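Local coordinates for hypothetical protein TM1631 (Thermotoga maritima, PDB 1VPQ) that is of unknown function but has a TIM-barrel fold and holds a sulfate ion, consistent with a pocket that can take an anionic group, at residues Val47-Arg51 / Ala262-Lys266; Phe202-Gly206 / Phe249-Cys253. All blocks are in the same frame, centred on the assembly; numbering follows the deposited sequence.

Contact 1. Residues Val47-Arg51 / Ala262-Lys266; sequences VLGFR and ALQFK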
ATOM      1  N   VAL A  47       2.240  18.710  -9.757  1.00 28.79           N
ATOM      2  CA  VAL A  47       2.365  19.789  -8.772  1.00 28.94           C
ATOM      3  C   VAL A  47       2.833  19.262  -7.408  1.00 29.28           C
ATOM      4  O   VAL A  47       3.899  19.642  -6.938  1.00 29.40           O
ATOM      5  CB  VAL A  47       1.036  20.572  -8.624  1.00 28.72           C
ATOM      6  CG1 VAL A  47       1.220  21.800  -7.732  1.00 28.59           C
ATOM      7  CG2 VAL A  47       0.501  20.985  -9.997  1.00 28.37           C
ATOM      8  N   LEU A  48       2.055  18.384  -6.778  1.00 29.75           N
ATOM      9  CA  LEU A  48       2.454  17.805  -5.487  1.00 30.05           C
ATOM     10  C   LEU A  48       3.720  16.948  -5.600  1.00 30.27           C
ATOM     11  O   LEU A  48       4.399  16.706  -4.602  1.00 30.59           O
ATOM     12  CB  LEU A  48       1.316  16.991  -4.865  1.00 30.42           C
ATOM     13  CG  LEU A  48      -0.021  17.704  -4.631  1.00 30.62           C
ATOM     14  CD1 LEU A  48      -1.002  16.762  -3.959  1.00 31.11           C
ATOM     15  CD2 LEU A  48       0.163  18.944  -3.787  1.00 31.20           C
ATOM     16  N   GLY A  49       4.032  16.483  -6.807  1.00 30.37           N
ATOM     17  CA  GLY A  49       5.356  15.905  -7.102  1.00 30.28           C
ATOM     18  C   GLY A  49       5.552  14.453  -6.700  1.00 30.33           C
ATOM     19  O   GLY A  49       6.675  13.949  -6.702  1.00 30.18           O
ATOM     20  N   PHE A  50       4.459  13.778  -6.362  1.00 30.33           N
ATOM     21  CA  PHE A  50       4.499  12.351  -6.056  1.00 30.38           C
ATOM     22  C   PHE A  50       4.699  11.528  -7.325  1.00 30.70           C
ATOM     23  O   PHE A  50       3.979  11.720  -8.306  1.00 31.10           O
ATOM     24  CB  PHE A  50       3.203  11.916  -5.378  1.00 30.15           C
ATOM     25  CG  PHE A  50       2.961  12.570  -4.054  1.00 29.28           C
ATOM     26  CD1 PHE A  50       3.894  12.460  -3.037  1.00 28.71           C
ATOM     27  CD2 PHE A  50       1.785  13.264  -3.815  1.00 28.44           C
ATOM     28  CE1 PHE A  50       3.676  13.054  -1.818  1.00 29.19           C
ATOM     29  CE2 PHE A  50       1.555  13.867  -2.599  1.00 28.77           C
ATOM     30  CZ  PHE A  50       2.501  13.763  -1.595  1.00 29.47           C
ATOM     31  N   ARG A  51       5.655  10.598  -7.287  1.00 30.73           N
ATOM     32  CA  ARG A  51       6.012   9.772  -8.443  1.00 30.71           C
ATOM     33  C   ARG A  51       5.386   8.372  -8.385  1.00 30.03           C
ATOM     34  O   ARG A  51       5.681   7.516  -9.210  1.00 29.53           O
ATOM     35  CB  ARG A  51       7.533   9.648  -8.514  1.00 31.35           C
ATOM     36  CG  ARG A  51       8.259  10.995  -8.652  1.00 33.61           C
ATOM     37  CD  ARG A  51       8.722  11.241 -10.077  1.00 36.10           C
ATOM     38  NE  ARG A  51       9.633  10.182 -10.514  1.00 38.20           N
ATOM     39  CZ  ARG A  51      10.915  10.083 -10.172  1.00 39.56           C
ATOM     40  NH1 ARG A  51      11.488  10.990  -9.374  1.00 39.80           N
ATOM     41  NH2 ARG A  51      11.630   9.062 -10.637  1.00 40.18           N
ATOM     42  N   ALA A 262       2.672  12.927   3.716  1.00 25.69           N
ATOM     43  CA  ALA A 262       3.478  12.381   2.623  1.00 25.77           C
ATOM     44  C   ALA A 262       4.375  13.465   2.030  1.00 25.40           C
ATOM     45  O   ALA A 262       5.524  13.203   1.649  1.00 25.42           O
ATOM     46  CB  ALA A 262       2.583  11.760   1.548  1.00 26.06           C
ATOM     47  N   LEU A 263       3.834  14.676   1.956  1.00 25.05           N
ATOM     48  CA  LEU A 263       4.581  15.855   1.512  1.00 25.07           C
ATOM     49  C   LEU A 263       5.669  16.269   2.509  1.00 24.85           C
ATOM     50  O   LEU A 263       6.737  16.733   2.102  1.00 24.24           O
ATOM     51  CB  LEU A 263       3.640  17.035   1.275  1.00 25.03           C
ATOM     52  CG  LEU A 263       2.700  16.954   0.069  1.00 25.47           C
ATOM     53  CD1 LEU A 263       1.644  18.015   0.175  1.00 25.37           C
ATOM     54  CD2 LEU A 263       3.462  17.092  -1.243  1.00 26.16           C
ATOM     55  N   GLN A 264       5.381  16.126   3.805  1.00 24.79           N
ATOM     56  CA  GLN A 264       6.371  16.390   4.851  1.00 24.84           C
ATOM     57  C   GLN A 264       7.496  15.384   4.750  1.00 25.30           C
ATOM     58  O   GLN A 264       8.666  15.732   4.827  1.00 25.36           O
ATOM     59  CB  GLN A 264       5.742  16.291   6.237  1.00 24.71           C
ATOM     60  CG  GLN A 264       4.861  17.448   6.612  1.00 24.11           C
ATOM     61  CD  GLN A 264       4.074  17.168   7.874  1.00 23.97           C
ATOM     62  OE1 GLN A 264       3.095  16.432   7.860  1.00 23.57           O
ATOM     63  NE2 GLN A 264       4.495  17.761   8.970  1.00 24.43           N
ATOM     64  N   PHE A 265       7.117  14.128   4.575  1.00 26.21           N
ATOM     65  CA  PHE A 265       8.068  13.030   4.424  1.00 26.73           C
ATOM     66  C   PHE A 265       8.928  13.192   3.168  1.00 26.92           C
ATOM     67  O   PHE A 265      10.140  12.976   3.201  1.00 26.67           O
ATOM     68  CB  PHE A 265       7.299  11.706   4.361  1.00 27.13           C
ATOM     69  CG  PHE A 265       8.146  10.500   4.610  1.00 26.82           C
ATOM     70  CD1 PHE A 265       8.410  10.089   5.903  1.00 27.48           C
ATOM     71  CD2 PHE A 265       8.658   9.775   3.558  1.00 27.37           C
ATOM     72  CE1 PHE A 265       9.172   8.982   6.147  1.00 27.51           C
ATOM     73  CE2 PHE A 265       9.429   8.668   3.787  1.00 28.08           C
ATOM     74  CZ  PHE A 265       9.691   8.267   5.091  1.00 28.20           C
ATOM     75  N   LYS A 266       8.280  13.569   2.068  1.00 27.38           N
ATOM     76  CA  LYS A 266       8.952  13.778   0.776  1.00 27.61           C
ATOM     77  C   LYS A 266      10.020  14.871   0.867  1.00 27.94           C
ATOM     78  O   LYS A 266      11.103  14.751   0.281  1.00 27.55           O
ATOM     79  CB  LYS A 266       7.908  14.113  -0.293  1.00 27.56           C
ATOM     80  CG  LYS A 266       8.447  14.645  -1.605  1.00 28.21           C
ATOM     81  CD  LYS A 266       7.335  14.742  -2.645  1.00 28.90           C
ATOM     82  CE  LYS A 266       7.488  15.982  -3.510  1.00 30.07           C
ATOM     83  NZ  LYS A 266       7.064  17.221  -2.789  1.00 30.86           N
TER

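Contact 2. Residues Phe202-Gly206 / Phe249-Cys253; sequences FRFHG and FFNNC. With SO4 (sulfate ion), chain B.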
ATOM      1  N   PHE A 202       6.558   0.274   2.770  1.00 28.20           N
ATOM      2  CA  PHE A 202       6.035   0.813   4.031  1.00 28.34           C
ATOM      3  C   PHE A 202       4.618   1.286   3.852  1.00 28.77           C
ATOM      4  O   PHE A 202       4.314   1.936   2.856  1.00 28.77           O
ATOM      5  CB  PHE A 202       6.856   2.005   4.513  1.00 28.16           C
ATOM      6  CG  PHE A 202       8.262   1.666   4.854  1.00 27.93           C
ATOM      7  CD1 PHE A 202       9.194   1.426   3.847  1.00 27.60           C
ATOM      8  CD2 PHE A 202       8.667   1.591   6.177  1.00 27.43           C
ATOM      9  CE1 PHE A 202      10.514   1.108   4.159  1.00 27.48           C
ATOM     10  CE2 PHE A 202       9.980   1.273   6.495  1.00 28.24           C
ATOM     11  CZ  PHE A 202      10.907   1.032   5.480  1.00 27.27           C
ATOM     12  N   ARG A 203       3.765   0.995   4.832  1.00 29.10           N
ATOM     13  CA  ARG A 203       2.418   1.553   4.856  1.00 29.65           C
ATOM     14  C   ARG A 203       2.112   2.183   6.215  1.00 29.85           C
ATOM     15  O   ARG A 203       2.240   1.529   7.234  1.00 29.77           O
ATOM     16  CB  ARG A 203       1.387   0.484   4.507  1.00 29.76           C
ATOM     17  CG  ARG A 203       1.521  -0.048   3.080  1.00 30.27           C
ATOM     18  CD  ARG A 203       0.309  -0.871   2.696  1.00 30.60           C
ATOM     19  NE  ARG A 203      -0.836  -0.046   2.312  1.00 29.71           N
ATOM     20  CZ  ARG A 203      -2.109  -0.302   2.618  1.00 29.73           C
ATOM     21  NH1 ARG A 203      -2.440  -1.337   3.371  1.00 28.70           N
ATOM     22  NH2 ARG A 203      -3.062   0.514   2.191  1.00 30.97           N
ATOM     23  N   PHE A 204       1.718   3.459   6.206  1.00 30.13           N
ATOM     24  CA  PHE A 204       1.408   4.202   7.427  1.00 30.31           C
ATOM     25  C   PHE A 204      -0.076   4.543   7.476  1.00 30.60           C
ATOM     26  O   PHE A 204      -0.572   5.298   6.646  1.00 30.67           O
ATOM     27  CB  PHE A 204       2.240   5.487   7.503  1.00 30.24           C
ATOM     28  CG  PHE A 204       3.731   5.271   7.338  1.00 30.18           C
ATOM     29  CD1 PHE A 204       4.386   4.232   7.989  1.00 30.06           C
ATOM     30  CD2 PHE A 204       4.482   6.128   6.550  1.00 30.14           C
ATOM     31  CE1 PHE A 204       5.762   4.045   7.836  1.00 30.37           C
ATOM     32  CE2 PHE A 204       5.861   5.951   6.396  1.00 30.13           C
ATOM     33  CZ  PHE A 204       6.495   4.909   7.038  1.00 30.01           C
ATOM     34  N   HIS A 205      -0.772   3.980   8.459  1.00 30.96           N
ATOM     35  CA  HIS A 205      -2.230   4.130   8.592  1.00 31.13           C
ATOM     36  C   HIS A 205      -2.637   5.155   9.638  1.00 30.83           C
ATOM     37  O   HIS A 205      -3.835   5.356   9.881  1.00 30.59           O
ATOM     38  CB  HIS A 205      -2.863   2.789   8.987  1.00 31.49           C
ATOM     39  CG  HIS A 205      -2.533   1.665   8.058  1.00 32.21           C
ATOM     40  ND1 HIS A 205      -2.900   1.668   6.733  1.00 33.07           N
ATOM     41  CD2 HIS A 205      -1.890   0.495   8.269  1.00 32.80           C
ATOM     42  CE1 HIS A 205      -2.482   0.554   6.163  1.00 34.28           C
ATOM     43  NE2 HIS A 205      -1.864  -0.176   7.074  1.00 34.26           N
ATOM     44  N   GLY A 206      -1.647   5.775  10.271  1.00 30.63           N
ATOM     45  CA  GLY A 206      -1.875   6.583  11.464  1.00 30.59           C
ATOM     46  C   GLY A 206      -2.075   5.713  12.693  1.00 30.53           C
ATOM     47  O   GLY A 206      -1.992   4.492  12.620  1.00 30.77           O
ATOM     48  N   PHE A 249       3.915   4.500   1.425  1.00 29.64           N
ATOM     49  CA  PHE A 249       2.577   5.069   1.216  1.00 29.69           C
ATOM     50  C   PHE A 249       1.941   5.456   2.534  1.00 29.71           C
ATOM     51  O   PHE A 249       2.079   4.727   3.518  1.00 29.57           O
ATOM     52  CB  PHE A 249       1.676   4.077   0.473  1.00 29.70           C
ATOM     53  CG  PHE A 249       2.204   3.679  -0.874  1.00 29.59           C
ATOM     54  CD1 PHE A 249       1.942   4.457  -1.996  1.00 29.66           C
ATOM     55  CD2 PHE A 249       2.986   2.541  -1.021  1.00 30.35           C
ATOM     56  CE1 PHE A 249       2.444   4.103  -3.239  1.00 28.64           C
ATOM     57  CE2 PHE A 249       3.493   2.182  -2.271  1.00 29.52           C
ATOM     58  CZ  PHE A 249       3.214   2.971  -3.376  1.00 29.48           C
ATOM     59  N   PHE A 250       1.246   6.600   2.532  1.00 29.88           N
ATOM     60  CA  PHE A 250       0.481   7.102   3.685  1.00 29.65           C
ATOM     61  C   PHE A 250      -0.998   6.880   3.458  1.00 29.80           C
ATOM     62  O   PHE A 250      -1.540   7.265   2.422  1.00 29.65           O
ATOM     63  CB  PHE A 250       0.710   8.601   3.900  1.00 29.72           C
ATOM     64  CG  PHE A 250       1.985   8.923   4.607  1.00 29.12           C
ATOM     65  CD1 PHE A 250       3.192   8.899   3.924  1.00 28.78           C
ATOM     66  CD2 PHE A 250       1.981   9.248   5.951  1.00 29.45           C
ATOM     67  CE1 PHE A 250       4.376   9.198   4.564  1.00 28.20           C
ATOM     68  CE2 PHE A 250       3.161   9.549   6.602  1.00 29.50           C
ATOM     69  CZ  PHE A 250       4.367   9.523   5.899  1.00 28.91           C
ATOM     70  N   ASN A 251      -1.652   6.298   4.458  1.00 29.93           N
ATOM     71  CA  ASN A 251      -3.004   5.789   4.322  1.00 30.31           C
ATOM     72  C   ASN A 251      -4.012   6.537   5.185  1.00 30.01           C
ATOM     73  O   ASN A 251      -5.206   6.244   5.140  1.00 29.77           O
ATOM     74  CB  ASN A 251      -3.011   4.297   4.696  1.00 30.63           C
ATOM     75  CG  ASN A 251      -4.180   3.548   4.096  1.00 31.70           C
ATOM     76  OD1 ASN A 251      -4.649   3.869   3.001  1.00 33.20           O
ATOM     77  ND2 ASN A 251      -4.659   2.540   4.808  1.00 32.51           N
ATOM     78  N   ASN A 252      -3.519   7.481   5.982  1.00 30.05           N
ATOM     79  CA  ASN A 252      -4.362   8.293   6.863  1.00 30.17           C
ATOM     80  C   ASN A 252      -5.015   9.409   6.074  1.00 30.53           C
ATOM     81  O   ASN A 252      -4.809  10.581   6.356  1.00 30.68           O
ATOM     82  CB  ASN A 252      -3.555   8.850   8.044  1.00 30.06           C
ATOM     83  CG  ASN A 252      -2.323   9.639   7.611  1.00 29.40           C
ATOM     84  OD1 ASN A 252      -1.594   9.232   6.711  1.00 29.44           O
ATOM     85  ND2 ASN A 252      -2.075  10.761   8.276  1.00 27.82           N
ATOM     86  N   CYS A 253      -5.821   9.025   5.088  1.00 31.17           N
ATOM     87  CA  CYS A 253      -6.263   9.932   4.015  1.00 31.82           C
ATOM     88  C   CYS A 253      -7.442  10.826   4.386  1.00 30.92           C
ATOM     89  O   CYS A 253      -7.829  11.695   3.607  1.00 30.42           O
ATOM     90  CB  CYS A 253      -6.596   9.126   2.744  1.00 32.04           C
ATOM     91  SG  CYS A 253      -5.134   8.424   1.868  1.00 36.87           S
TER
HETATM   92  S   SO4 B 262      -5.885  -0.789   4.720  1.00 49.31           S
HETATM   93  O1  SO4 B 262      -4.880  -1.723   5.217  1.00 50.28           O
HETATM   94  O2  SO4 B 262      -7.213  -1.388   4.789  1.00 50.49           O
HETATM   95  O3  SO4 B 262      -5.847   0.403   5.553  1.00 49.70           O
HETATM   96  O4  SO4 B 262      -5.601  -0.473   3.324  1.00 49.48           O

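Contact 1. Residues Val47-Arg51 / Ala262-Lys266
In this TIM-barrel protein, helix 257-270, the last of the fold, packs against the loop that carries the chain from helix 40-46 into strand 52-55. Three side chains of A262-K266 meet the loop, and F50 is the piece they share. With chi1 in the m well, F50 starts off sideways to the helix, yet its ring finishes against it. CZ of F50 lies 3.7 Å from CB of A262 and 3.5 Å from CD2 of L263, while CE1 of F50 is 4.1 Å from CD of K266. All three approach the ring obliquely, and the ring also meets that of Y44. L263 takes an m,t rotamer that carries CD2 over to the loop, where it sits 3.5 Å from the carbonyl O of L48 as well as against the ring; L48, also m,t, adds its CB at 4.2 Å from that same CD2. G49 is where the chain leaves the helical conformation, with positive phi. A side chain here would also be cramped, since an ideal CB would fall just 3.2 Å from CE of K266. The first two torsions of K266 are trans, so the aliphatic chain reaches straight out from the helix past F50; chi3 lies between wells and chi4 is m, which turns NZ off the line of the chain, away from O of G49 and beside O of L48. The ammonium remains a distant 5.9 Å from the centroid of the F50 ring, at most a weak cation-pi attraction, and donates a weak hydrogen bond from NZ of K266 to O of L48 at 3.3 Å.

Contact 2. Residues Phe202-Gly206 / Phe249-Cys253
Start with the backbone. The two strand ends run parallel, 9° apart, and three hydrogen bonds stitch them in the alternating parallel pattern: F249 N to F202 O at 3.0 Å, F204 N to F249 O at 3.0 Å, and N251 N to F204 O at a short 2.6 Å. F249 thus straddles R203, and the CA of R203 makes a CA-H...O contact with O of F249 at 3.5 Å.

Next, the aromatic packing. F204 and F250 form a registered pair with side chains on the same face, and F204 turns its ring edge to the face of F250 in a T-shaped arrangement, centroids 5.0 Å apart and planes at 69°; CD2 of F204 comes within 3.5 Å of CZ of F250. These are neighbouring strands 199-204 and 245-250 of a TIM barrel, and this face looks outward, where L232 and L229 of helix 226-240 meet the two rings.

The other face, with R203 and F249, turns inward, and the polar groups gather at the C-terminal ends of the strands, where TIM barrels usually place their active site. ND2 of N251 donates to ND1 of H205 at 2.7 Å, while NE2 of H205 bonds to E155. R203 makes salt bridges to E155 and E54 and also holds a sulfate, probably from the crystallisation liquor: NH1 of R203 reaches sulfate O1 at 3.1 Å and O4 at 3.3 Å, and NH2 of R203 reaches O4 at 3.0 Å. K84, R157 and Y220 bind the same ion, and ND2 of N251 lies 2.6 Å from its O3.

How the contacts relate
Contact 2 is core and contact 1 partly buried, nearer the outside of the barrel. One joins two adjacent strands by regular backbone hydrogen bonds and gathers charged and polar side chains around an anion; the other joins a helix to a loop mainly through apolar side chains, its single hydrogen bond weak. They are linked through consecutive elements, because strand 245-250 of contact 2 is followed, after a short loop, by helix 257-270 of contact 1. Their centres lie 13 Å apart, and F250 bridges the gap: its CD1 is 3.7 Å from CA of A262, and its CE1 is 3.9 Å from CB of F265, so the sheet's outer face serves as the helix's inner packing surface.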